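Local atomic coordinates of uncharacterized protein (Cricetid herpesvirus 2, PDB entry 4ZKQ), a protein that probably binds host chemokines as a virus-encoded decoy receptor of a rodent gammaherpesvirus, intercepting the signals that recruit immune cells. Residues 291-296 with 394-399; 296-301 with 388-393; 310-315 with 326-331; 349-354 with 362-367. All blocks are in the same frame, centred on the assembly; numbering follows the deposited sequence.

How the contacts relate
All four contacts lie in the C-terminal half of the chain, on one side of its centre, where two beta sheets pack face to face. Contacts 1 and 2 follow each other along strand 388-395, their centres about 16 Å apart, and share Tyr296, where strand 290-296 runs out into a loop. Contacts 3 and 4 are hairpins of opposite sheets, with centres about 10 Å apart. Both are nested in sequence within the loops that the first two contacts close. Contact 4 borders contact 1 through the pairing of strands 290-296 and 360-366. Local hairpins thus build each sheet, while contact 1 packs one sheet on the other and contact 2 docks the connecting loop.

Contact 1: 291-296 with 394-399; sequences ISYTFY and YYLDRV
The ring of Tyr293 overlaps that of Tyr394, whose CD1 sits over the centre of the Tyr293 face, 3.3 Å above its plane. Both side chains set out across the interface, and the rings slide past each other in opposite directions. Their centroids are 4.2 Å apart, but the planes are turned by 35°, so the pair is an oblique aromatic contact. It is tight at one corner, where Tyr394 CE1 comes within 3.3 Å of Tyr293 CG. In both tyrosines CG is anti to the carbonyl carbon (chi1 -52° in Tyr293, -63° in Tyr394), which sets CG beside the backbone N.

Tyrosine suits both places: the rings fill the apolar interior and the hydroxyls reach polar partners. Tyr293 OH donates to a water at 2.7 Å, lying in the ring plane at its edge; the water in turn donates a hydrogen bond to Tyr395 O. The same hydroxyl lies against Leu396 CD1. Tyr394 OH touches the Phe295 ring obliquely, 3.5 Å from both CD2 and CE2, the side chains crossing at about a right angle. It also lies 3.2 Å from a second water, which bonds weakly to Thr294 O. Toward the end of the contact Ile291 CD1 touches Arg398 CG at 3.7 Å and Leu396 CG, the aliphatic part of the arginine serving as apolar surface while its NH1 pairs with Asp397 OD1 in a poorly ordered salt bridge.

Side chains and a bridging water, not direct backbone bonds, join the two segments: the face-to-face sheet packing of a beta sandwich.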
# COMPACT_ATOMS: atom_id res chain seq x y z
N ILE A 291 -2.99 27.56 6.08
CA ILE A 291 -3.67 27.10 7.28
C ILE A 291 -2.72 26.22 8.08
O ILE A 291 -2.06 25.35 7.50
CB ILE A 291 -4.95 26.30 6.98
CG1 ILE A 291 -5.80 26.99 5.91
CG2 ILE A 291 -5.76 26.07 8.26
CD1 ILE A 291 -6.95 26.14 5.39
N SER A 292 -2.66 26.43 9.39
CA SER A 292 -1.81 25.63 10.26
C SER A 292 -2.64 24.86 11.27
O SER A 292 -3.51 25.43 11.94
CB SER A 292 -0.79 26.52 10.98
OG SER A 292 0.02 27.20 10.04
N TYR A 293 -2.37 23.57 11.37
CA TYR A 293 -3.01 22.71 12.35
C TYR A 293 -1.98 22.16 13.31
O TYR A 293 -0.88 21.80 12.89
CB TYR A 293 -3.73 21.54 11.67
CG TYR A 293 -4.69 21.92 10.57
CD1 TYR A 293 -5.98 22.34 10.86
CD2 TYR A 293 -4.32 21.82 9.24
CE1 TYR A 293 -6.87 22.66 9.86
CE2 TYR A 293 -5.20 22.14 8.23
CZ TYR A 293 -6.47 22.56 8.54
OH TYR A 293 -7.35 22.89 7.54
N THR A 294 -2.33 22.09 14.58
CA THR A 294 -1.46 21.47 15.57
C THR A 294 -2.23 20.45 16.39
O THR A 294 -3.45 20.55 16.55
CB THR A 294 -0.82 22.51 16.51
OG1 THR A 294 -1.82 23.11 17.33
CG2 THR A 294 -0.11 23.59 15.71
N PHE A 295 -1.51 19.46 16.89
CA PHE A 295 -2.09 18.45 17.76
C PHE A 295 -0.99 17.80 18.58
O PHE A 295 0.19 17.81 18.20
CB PHE A 295 -2.84 17.39 16.95
CG PHE A 295 -1.99 16.70 15.90
CD1 PHE A 295 -1.25 15.58 16.22
CD2 PHE A 295 -1.96 17.18 14.61
CE1 PHE A 295 -0.48 14.95 15.26
CE2 PHE A 295 -1.18 16.55 13.64
CZ PHE A 295 -0.45 15.44 13.97
N TYR A 296 -1.38 17.26 19.73
CA TYR A 296 -0.49 16.49 20.57
C TYR A 296 -0.55 15.02 20.16
O TYR A 296 -1.61 14.53 19.75
CB TYR A 296 -0.89 16.65 22.05
CG TYR A 296 -0.39 15.56 22.97
CD1 TYR A 296 -1.12 14.39 23.15
CD2 TYR A 296 0.81 15.70 23.67
CE1 TYR A 296 -0.67 13.39 23.99
CE2 TYR A 296 1.26 14.70 24.51
CZ TYR A 296 0.52 13.55 24.67
OH TYR A 296 0.97 12.55 25.51
N TYR A 394 -8.57 16.47 7.43
CA TYR A 394 -8.77 17.91 7.53
C TYR A 394 -9.67 18.37 6.40
O TYR A 394 -9.44 18.05 5.23
CB TYR A 394 -7.44 18.66 7.50
CG TYR A 394 -6.54 18.34 8.67
CD1 TYR A 394 -6.62 19.07 9.84
CD2 TYR A 394 -5.61 17.31 8.60
CE1 TYR A 394 -5.82 18.80 10.91
CE2 TYR A 394 -4.80 17.02 9.67
CZ TYR A 394 -4.91 17.78 10.83
OH TYR A 394 -4.12 17.53 11.92
N TYR A 395 -10.73 19.09 6.77
CA TYR A 395 -11.69 19.62 5.82
C TYR A 395 -11.46 21.12 5.70
O TYR A 395 -11.61 21.87 6.68
CB TYR A 395 -13.12 19.31 6.26
CG TYR A 395 -13.30 17.87 6.68
CD1 TYR A 395 -12.88 16.83 5.86
CD2 TYR A 395 -13.84 17.54 7.92
CE1 TYR A 395 -13.01 15.52 6.25
CE2 TYR A 395 -13.98 16.23 8.31
CZ TYR A 395 -13.56 15.22 7.47
OH TYR A 395 -13.69 13.90 7.85
N LEU A 396 -11.06 21.54 4.51
CA LEU A 396 -10.68 22.93 4.25
C LEU A 396 -11.84 23.71 3.66
O LEU A 396 -12.72 23.14 3.01
CB LEU A 396 -9.49 22.98 3.29
CG LEU A 396 -8.09 22.71 3.83
CD1 LEU A 396 -7.96 21.31 4.39
CD2 LEU A 396 -7.06 22.94 2.72
N ASP A 397 -11.84 25.02 3.88
CA ASP A 397 -12.72 25.93 3.15
C ASP A 397 -11.88 26.90 2.33
O ASP A 397 -12.36 27.93 1.87
CB ASP A 397 -13.65 26.69 4.11
CG ASP A 397 -12.90 27.34 5.27
OD1 ASP A 397 -11.66 27.42 5.21
OD2 ASP A 397 -13.57 27.76 6.23
N ARG A 398 -10.60 26.55 2.16
CA ARG A 398 -9.70 27.24 1.24
C ARG A 398 -9.38 26.28 0.11
O ARG A 398 -9.48 25.06 0.27
CB ARG A 398 -8.42 27.67 1.94
CG ARG A 398 -8.62 28.57 3.14
CD ARG A 398 -9.05 29.97 2.72
NE ARG A 398 -9.00 30.91 3.84
CZ ARG A 398 -9.99 31.11 4.71
NH1 ARG A 398 -11.14 30.45 4.59
NH2 ARG A 398 -9.84 31.99 5.69
N VAL A 399 -9.00 26.82 -1.04
CA VAL A 399 -8.58 25.97 -2.15
C VAL A 399 -7.10 25.65 -1.96
O VAL A 399 -6.28 26.54 -1.73
CB VAL A 399 -8.84 26.64 -3.53
CG1 VAL A 399 -7.89 27.81 -3.79
CG2 VAL A 399 -8.76 25.61 -4.65
O HOH W 1 -9.88 23.71 8.07
O HOH W 2 -5.46 19.08 14.32

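Contact 2: 296-301 with 388-393; sequences YTDLFQ and YSEGRE
Thr297 OG1 donates to Glu390 OE2 at 2.6 Å, meeting the carboxylate on its syn side, 26° out of the plane. Threonine can do this and accept at once: the same OG1 takes the backbone N-H of Leu299 at 2.9 Å, an ST turn that fixes the hydroxyl and bends the chain where it leaves strand 290-296. With OG1 anti to the backbone N (chi1 176°), the hydroxyl is turned toward the glutamate. Just beyond the turn, Leu299 CD1 lies 3.6 Å from Tyr388 CB, giving the loop an apolar foothold on the strand.

This is the docking of a connecting loop on strand 388-395, one of the strands of the large C-terminal sheet. Glu390 and Arg392 project from the same face of that strand, as residues two apart do, and Arg392 NH2 reaches Glu390 OE1 at 2.9 Å, from well above the carboxylate plane. The glutamate therefore has a partner on each oxygen, and the positive charge probably stabilises its ionised form. A water in the guanidinium plane accepts from Arg392 NH2 and donates to Tyr296 O, tying the arginine to the loop backbone.

Further out, the aromatic rings of Phe295 and Tyr222 hold Arg392 in cation-pi contacts. Asp298 OD1 lies 4.0 Å from Glu390 OE2, a proximity of like charges that Arg220, a long and weak ion-pair partner of both, would partly offset.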
# COMPACT_ATOMS: atom_id res chain seq x y z
N TYR A 296 -1.38 17.26 19.73
CA TYR A 296 -0.49 16.49 20.57
C TYR A 296 -0.55 15.02 20.16
O TYR A 296 -1.61 14.53 19.75
CB TYR A 296 -0.89 16.65 22.05
CG TYR A 296 -0.39 15.56 22.97
CD1 TYR A 296 -1.12 14.39 23.15
CD2 TYR A 296 0.81 15.70 23.67
CE1 TYR A 296 -0.67 13.39 23.99
CE2 TYR A 296 1.26 14.70 24.51
CZ TYR A 296 0.52 13.55 24.67
OH TYR A 296 0.97 12.55 25.51
N THR A 297 0.57 14.33 20.26
CA THR A 297 0.61 12.89 20.01
C THR A 297 1.71 12.23 20.82
O THR A 297 2.76 12.83 21.05
CB THR A 297 0.82 12.59 18.51
OG1 THR A 297 0.96 11.17 18.32
CG2 THR A 297 2.07 13.28 17.99
N ASP A 298 1.46 11.00 21.27
CA ASP A 298 2.46 10.20 21.96
C ASP A 298 3.12 9.22 20.99
O ASP A 298 3.80 8.30 21.41
CB ASP A 298 1.84 9.44 23.13
CG ASP A 298 0.78 8.45 22.68
OD1 ASP A 298 0.21 8.64 21.59
OD2 ASP A 298 0.51 7.48 23.43
N LEU A 299 2.90 9.43 19.70
CA LEU A 299 3.35 8.49 18.69
C LEU A 299 4.86 8.26 18.74
O LEU A 299 5.32 7.13 18.60
CB LEU A 299 2.95 8.97 17.29
CG LEU A 299 3.41 8.09 16.14
CD1 LEU A 299 2.68 6.75 16.19
CD2 LEU A 299 3.19 8.78 14.81
N PHE A 300 5.62 9.32 18.95
CA PHE A 300 7.07 9.21 18.88
C PHE A 300 7.65 8.48 20.09
O PHE A 300 8.83 8.13 20.09
CB PHE A 300 7.71 10.59 18.73
CG PHE A 300 7.43 11.23 17.40
CD1 PHE A 300 8.26 10.99 16.32
CD2 PHE A 300 6.32 12.04 17.22
CE1 PHE A 300 8.00 11.55 15.09
CE2 PHE A 300 6.06 12.61 15.99
CZ PHE A 300 6.90 12.37 14.93
N GLN A 301 6.82 8.22 21.09
CA GLN A 301 7.23 7.45 22.27
C GLN A 301 6.98 5.96 22.08
O GLN A 301 7.43 5.14 22.88
CB GLN A 301 6.48 7.95 23.51
CG GLN A 301 6.55 9.45 23.71
CD GLN A 301 7.97 9.99 23.65
OE1 GLN A 301 8.23 11.01 23.03
NE2 GLN A 301 8.89 9.29 24.30
N TYR A 388 2.00 1.58 15.92
CA TYR A 388 0.93 2.58 16.02
C TYR A 388 0.77 3.36 14.73
O TYR A 388 1.76 3.67 14.06
CB TYR A 388 1.20 3.59 17.14
CG TYR A 388 1.01 3.10 18.54
CD1 TYR A 388 1.96 2.29 19.15
CD2 TYR A 388 -0.10 3.48 19.29
CE1 TYR A 388 1.80 1.86 20.45
CE2 TYR A 388 -0.27 3.05 20.59
CZ TYR A 388 0.69 2.24 21.17
OH TYR A 388 0.52 1.81 22.46
N SER A 389 -0.47 3.71 14.39
CA SER A 389 -0.74 4.63 13.30
C SER A 389 -1.84 5.60 13.69
O SER A 389 -2.80 5.24 14.38
CB SER A 389 -1.14 3.88 12.03
OG SER A 389 -2.34 3.16 12.21
N GLU A 390 -1.66 6.85 13.27
CA GLU A 390 -2.62 7.92 13.50
C GLU A 390 -2.96 8.55 12.17
O GLU A 390 -2.08 9.07 11.49
CB GLU A 390 -2.05 9.00 14.42
CG GLU A 390 -2.01 8.65 15.88
CD GLU A 390 -1.34 9.73 16.71
OE1 GLU A 390 -1.15 10.85 16.18
OE2 GLU A 390 -1.02 9.47 17.89
N GLY A 391 -4.24 8.50 11.80
CA GLY A 391 -4.72 9.21 10.63
C GLY A 391 -5.53 10.42 11.06
O GLY A 391 -6.24 10.38 12.06
N ARG A 392 -5.39 11.51 10.30
CA ARG A 392 -6.08 12.75 10.60
C ARG A 392 -6.62 13.38 9.33
O ARG A 392 -5.86 13.69 8.42
CB ARG A 392 -5.15 13.73 11.33
CG ARG A 392 -4.71 13.20 12.67
CD ARG A 392 -3.86 14.18 13.44
NE ARG A 392 -3.25 13.54 14.60
CZ ARG A 392 -3.77 13.51 15.82
NH1 ARG A 392 -4.94 14.10 16.07
NH2 ARG A 392 -3.13 12.89 16.79
N GLU A 393 -7.94 13.53 9.27
CA GLU A 393 -8.59 14.17 8.15
C GLU A 393 -8.78 15.64 8.45
O GLU A 393 -9.11 16.02 9.58
CB GLU A 393 -9.95 13.50 7.85
CG GLU A 393 -9.82 12.06 7.36
CD GLU A 393 -11.16 11.40 7.08
OE1 GLU A 393 -12.17 12.12 6.90
OE2 GLU A 393 -11.20 10.15 7.05
O HOH W 3 -3.83 12.57 19.92

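Contact 3: 310-315 with 326-331; sequences ASVWGT and CAFVIP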
# COMPACT_ATOMS: atom_id res chain seq x y z
N ALA A 310 5.61 9.66 7.87
CA ALA A 310 4.50 10.58 7.74
C ALA A 310 4.11 10.69 6.27
O ALA A 310 4.96 10.99 5.43
CB ALA A 310 4.85 11.95 8.32
N SER A 311 2.85 10.41 5.97
CA SER A 311 2.32 10.55 4.61
C SER A 311 1.22 11.59 4.64
O SER A 311 0.35 11.53 5.50
CB SER A 311 1.77 9.22 4.09
OG SER A 311 2.67 8.15 4.28
N VAL A 312 1.26 12.53 3.71
CA VAL A 312 0.21 13.54 3.64
C VAL A 312 -0.20 13.73 2.19
O VAL A 312 0.64 13.75 1.29
CB VAL A 312 0.66 14.89 4.25
CG1 VAL A 312 1.89 15.43 3.53
CG2 VAL A 312 -0.48 15.91 4.23
N TRP A 313 -1.50 13.84 1.96
CA TRP A 313 -1.97 14.17 0.64
C TRP A 313 -3.22 15.02 0.71
O TRP A 313 -3.88 15.07 1.74
CB TRP A 313 -2.23 12.90 -0.18
CG TRP A 313 -3.32 12.03 0.32
CD1 TRP A 313 -3.20 10.99 1.21
CD2 TRP A 313 -4.70 12.08 -0.04
NE1 TRP A 313 -4.42 10.40 1.42
CE2 TRP A 313 -5.36 11.06 0.66
CE3 TRP A 313 -5.44 12.90 -0.90
CZ2 TRP A 313 -6.72 10.83 0.54
CZ3 TRP A 313 -6.80 12.68 -1.01
CH2 TRP A 313 -7.43 11.65 -0.30
N GLY A 314 -3.53 15.70 -0.38
CA GLY A 314 -4.73 16.51 -0.42
C GLY A 314 -5.25 16.72 -1.82
O GLY A 314 -4.58 16.41 -2.80
N THR A 315 -6.47 17.25 -1.89
CA THR A 315 -7.11 17.60 -3.14
C THR A 315 -8.05 18.76 -2.86
O THR A 315 -8.71 18.78 -1.82
CB THR A 315 -7.90 16.41 -3.75
OG1 THR A 315 -8.51 16.82 -4.98
CG2 THR A 315 -8.97 15.91 -2.80
N CYS A 326 2.99 14.21 -0.32
CA CYS A 326 4.36 14.25 0.16
C CYS A 326 4.51 13.21 1.26
O CYS A 326 3.52 12.79 1.86
CB CYS A 326 4.72 15.65 0.69
SG CYS A 326 4.35 16.97 -0.47
N ALA A 327 5.75 12.80 1.52
CA ALA A 327 6.02 11.88 2.62
C ALA A 327 7.33 12.25 3.30
O ALA A 327 8.22 12.81 2.67
CB ALA A 327 6.05 10.45 2.12
N PHE A 328 7.41 11.96 4.59
CA PHE A 328 8.56 12.31 5.41
C PHE A 328 8.95 11.14 6.29
O PHE A 328 8.09 10.49 6.87
CB PHE A 328 8.25 13.52 6.30
CG PHE A 328 7.71 14.68 5.56
CD1 PHE A 328 6.35 14.77 5.31
CD2 PHE A 328 8.55 15.68 5.11
CE1 PHE A 328 5.84 15.85 4.62
CE2 PHE A 328 8.04 16.76 4.43
CZ PHE A 328 6.68 16.84 4.18
N VAL A 329 10.25 10.88 6.37
CA VAL A 329 10.78 9.92 7.33
C VAL A 329 11.30 10.68 8.55
O VAL A 329 12.07 11.63 8.40
CB VAL A 329 11.92 9.06 6.75
CG1 VAL A 329 12.20 7.88 7.67
CG2 VAL A 329 11.58 8.58 5.36
N ILE A 330 10.88 10.26 9.73
CA ILE A 330 11.24 10.95 10.96
C ILE A 330 11.93 9.97 11.90
O ILE A 330 11.26 9.24 12.63
CB ILE A 330 10.02 11.56 11.67
CG1 ILE A 330 9.13 12.31 10.66
CG2 ILE A 330 10.48 12.48 12.79
CD1 ILE A 330 7.85 12.85 11.26
N PRO A 331 13.27 9.94 11.88
CA PRO A 331 13.96 9.05 12.81
C PRO A 331 13.76 9.50 14.25
O PRO A 331 13.50 10.69 14.47
CB PRO A 331 15.43 9.17 12.39
CG PRO A 331 15.53 10.52 11.80
CD PRO A 331 14.21 10.79 11.13
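Strands 308-315 and 324-330 form a beta hairpin, and these segments hold part of its antiparallel pairing, with axes 4.7 Å apart at closest approach. Ala310 and Phe328 make one hydrogen-bonded pair, Val312 and Cys326 the next; in each, both N-H groups bond to the opposite carbonyl. The bond from Ala310 N to Phe328 O spans 2.8 Å and is nearly straight, 173° at the hydrogen, and that from Val312 N to Cys326 O spans 2.9 Å. Between them lies the non-hydrogen-bonded pair of Ser311 and Ala327, whose CA atoms are only 4.4 Å apart. The small side chains of this pair suit so close an approach, and Ala327 CA also makes a CA-H...O contact with Ala310 O.

The face bearing Ala310, Val312, Cys326 and Phe328 is apolar and turned to the opposite sheet, where Phe350 and Leu352 of strand 350-355 cover it. Alanine at 310 leaves room for Leu352 as well as for Ile330, whose CD1 lies 4.3 Å from Ala310 CB. Cys326 is linked by a disulfide to Cys347, a covalent tie from this strand to the chain just ahead of strand 350-355. Beta-branched Val312 fills the area between Cys326 and Phe328. Its CG1 stands between the backbone N and the carbonyl carbon (chi1 59°), a placement that brings it to Cys326 CB at 4.0 Å and to the edge of the Phe328 ring, near the ring plane, at CE1 4.1 Å away.

Contact 4: 349-354 with 362-367; sequences PFRLTY and RLDVRV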
# COMPACT_ATOMS: atom_id res chain seq x y z
N PRO A 349 2.95 21.99 -1.15
CA PRO A 349 1.70 22.19 -0.41
C PRO A 349 1.80 22.04 1.11
O PRO A 349 1.02 22.67 1.82
CB PRO A 349 0.78 21.09 -0.97
CG PRO A 349 1.43 20.60 -2.20
CD PRO A 349 2.89 20.79 -2.00
N PHE A 350 2.74 21.23 1.59
CA PHE A 350 2.74 20.86 3.01
C PHE A 350 4.07 21.07 3.71
O PHE A 350 5.13 20.85 3.13
CB PHE A 350 2.33 19.40 3.16
CG PHE A 350 1.07 19.03 2.42
CD1 PHE A 350 -0.15 19.52 2.83
CD2 PHE A 350 1.12 18.18 1.33
CE1 PHE A 350 -1.31 19.18 2.15
CE2 PHE A 350 -0.04 17.84 0.65
CZ PHE A 350 -1.26 18.34 1.07
N ARG A 351 3.99 21.48 4.97
CA ARG A 351 5.14 21.50 5.85
C ARG A 351 4.77 20.80 7.14
O ARG A 351 3.70 21.04 7.71
CB ARG A 351 5.61 22.93 6.14
CG ARG A 351 6.87 22.98 7.02
CD ARG A 351 7.21 24.40 7.48
NE ARG A 351 7.28 25.35 6.37
CZ ARG A 351 6.37 26.28 6.10
NH1 ARG A 351 5.28 26.42 6.85
NH2 ARG A 351 6.54 27.09 5.06
N LEU A 352 5.65 19.92 7.59
CA LEU A 352 5.42 19.15 8.79
C LEU A 352 6.57 19.40 9.75
O LEU A 352 7.74 19.28 9.38
CB LEU A 352 5.29 17.67 8.45
CG LEU A 352 4.83 16.72 9.55
CD1 LEU A 352 3.39 16.98 9.90
CD2 LEU A 352 5.01 15.28 9.10
N THR A 353 6.24 19.75 10.99
CA THR A 353 7.25 20.00 12.00
C THR A 353 6.81 19.41 13.32
O THR A 353 5.61 19.32 13.60
CB THR A 353 7.53 21.51 12.17
OG1 THR A 353 6.31 22.18 12.53
CG2 THR A 353 8.05 22.11 10.88
N TYR A 354 7.78 19.00 14.13
CA TYR A 354 7.51 18.38 15.41
C TYR A 354 8.28 19.10 16.51
O TYR A 354 9.45 19.45 16.34
CB TYR A 354 7.90 16.91 15.39
CG TYR A 354 7.68 16.19 16.69
CD1 TYR A 354 6.43 16.14 17.27
CD2 TYR A 354 8.73 15.55 17.33
CE1 TYR A 354 6.22 15.48 18.45
CE2 TYR A 354 8.53 14.88 18.52
CZ TYR A 354 7.27 14.85 19.08
OH TYR A 354 7.06 14.19 20.26
N ARG A 362 2.94 20.09 14.05
CA ARG A 362 2.32 21.17 13.30
C ARG A 362 2.34 20.83 11.81
O ARG A 362 3.39 20.56 11.22
CB ARG A 362 3.03 22.50 13.56
CG ARG A 362 2.53 23.64 12.69
CD ARG A 362 3.13 24.98 13.10
NE ARG A 362 2.88 26.02 12.11
CZ ARG A 362 3.04 27.33 12.33
NH1 ARG A 362 3.43 27.77 13.52
NH2 ARG A 362 2.79 28.20 11.36
N LEU A 363 1.15 20.84 11.22
CA LEU A 363 0.97 20.70 9.78
C LEU A 363 0.56 22.03 9.17
O LEU A 363 -0.48 22.59 9.52
CB LEU A 363 -0.10 19.65 9.47
CG LEU A 363 -0.46 19.47 8.00
CD1 LEU A 363 0.70 18.91 7.21
CD2 LEU A 363 -1.68 18.57 7.86
N ASP A 364 1.37 22.53 8.24
CA ASP A 364 1.03 23.72 7.48
C ASP A 364 0.57 23.33 6.09
O ASP A 364 1.22 22.54 5.41
CB ASP A 364 2.23 24.67 7.38
CG ASP A 364 2.73 25.11 8.73
OD1 ASP A 364 1.89 25.44 9.59
OD2 ASP A 364 3.96 25.12 8.94
N VAL A 365 -0.58 23.87 5.70
CA VAL A 365 -1.13 23.64 4.38
C VAL A 365 -1.16 24.95 3.60
O VAL A 365 -1.88 25.87 3.97
CB VAL A 365 -2.56 23.08 4.46
CG1 VAL A 365 -3.08 22.78 3.07
CG2 VAL A 365 -2.60 21.83 5.33
N ARG A 366 -0.37 25.03 2.54
CA ARG A 366 -0.36 26.22 1.70
C ARG A 366 -1.66 26.28 0.91
O ARG A 366 -2.11 25.26 0.37
CB ARG A 366 0.85 26.23 0.76
CG ARG A 366 1.07 27.55 0.04
CD ARG A 366 2.15 27.43 -1.03
NE ARG A 366 1.71 28.04 -2.29
CZ ARG A 366 2.00 29.28 -2.68
NH1 ARG A 366 2.77 30.07 -1.94
NH2 ARG A 366 1.54 29.73 -3.84
N VAL A 367 -2.27 27.46 0.86
CA VAL A 367 -3.52 27.66 0.15
C VAL A 367 -3.51 28.99 -0.60
O VAL A 367 -2.67 29.85 -0.33
CB VAL A 367 -4.73 27.63 1.11
CG1 VAL A 367 -4.85 26.27 1.78
CG2 VAL A 367 -4.61 28.73 2.16
O HOH W 4 4.90 22.60 10.10
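The paired parts of strands 350-355 and 360-366 run antiparallel, 167° apart in direction, with Arg351 paired to Asp364 and Thr353 to Arg362 by two backbone hydrogen bonds each, and Arg366 N bonding Pro349 O beyond them. On the face bearing Arg351, Thr353, Arg362 and Asp364, each oxygen of Asp364 is held by a different arginine. Arg351 NH1 reaches OD2 at 2.8 Å, in its own guanidinium plane but from above the carboxylate plane; a bend at chi3 (-52°) turns NE out of the extended line of the chain. Arg362, extended from CG to NE, puts NE in line with the syn lone pair of Asp364 OD1, 2.8 Å away with an N-H...OD1 angle of 172°. Ser292 OG also bonds OD1, so this buried carboxylate is well supplied with donors, which should favour its ionised state. A water joins Thr353 OG1 to the network, lying 2.9 Å from Asp364 OD2.

The other face is apolar. Phe350 and Val365 lie side by side, CE1 4.1 Å from CG1, and Leu352 CD1 meets Leu363 CD1 at 4.3 Å. Pro349 CB lies over the centre of the Phe350 ring, 3.6 Å above its plane, a flat seat for the compact proline.

Strand 350-355 is outermost in its sheet, while strand 360-366 is flanked on its other side by strand 290-296. The apolar face meets the opposite sheet, with Phe350 against Val312 and Cys326 and Leu352 against Ala310 and Phe328.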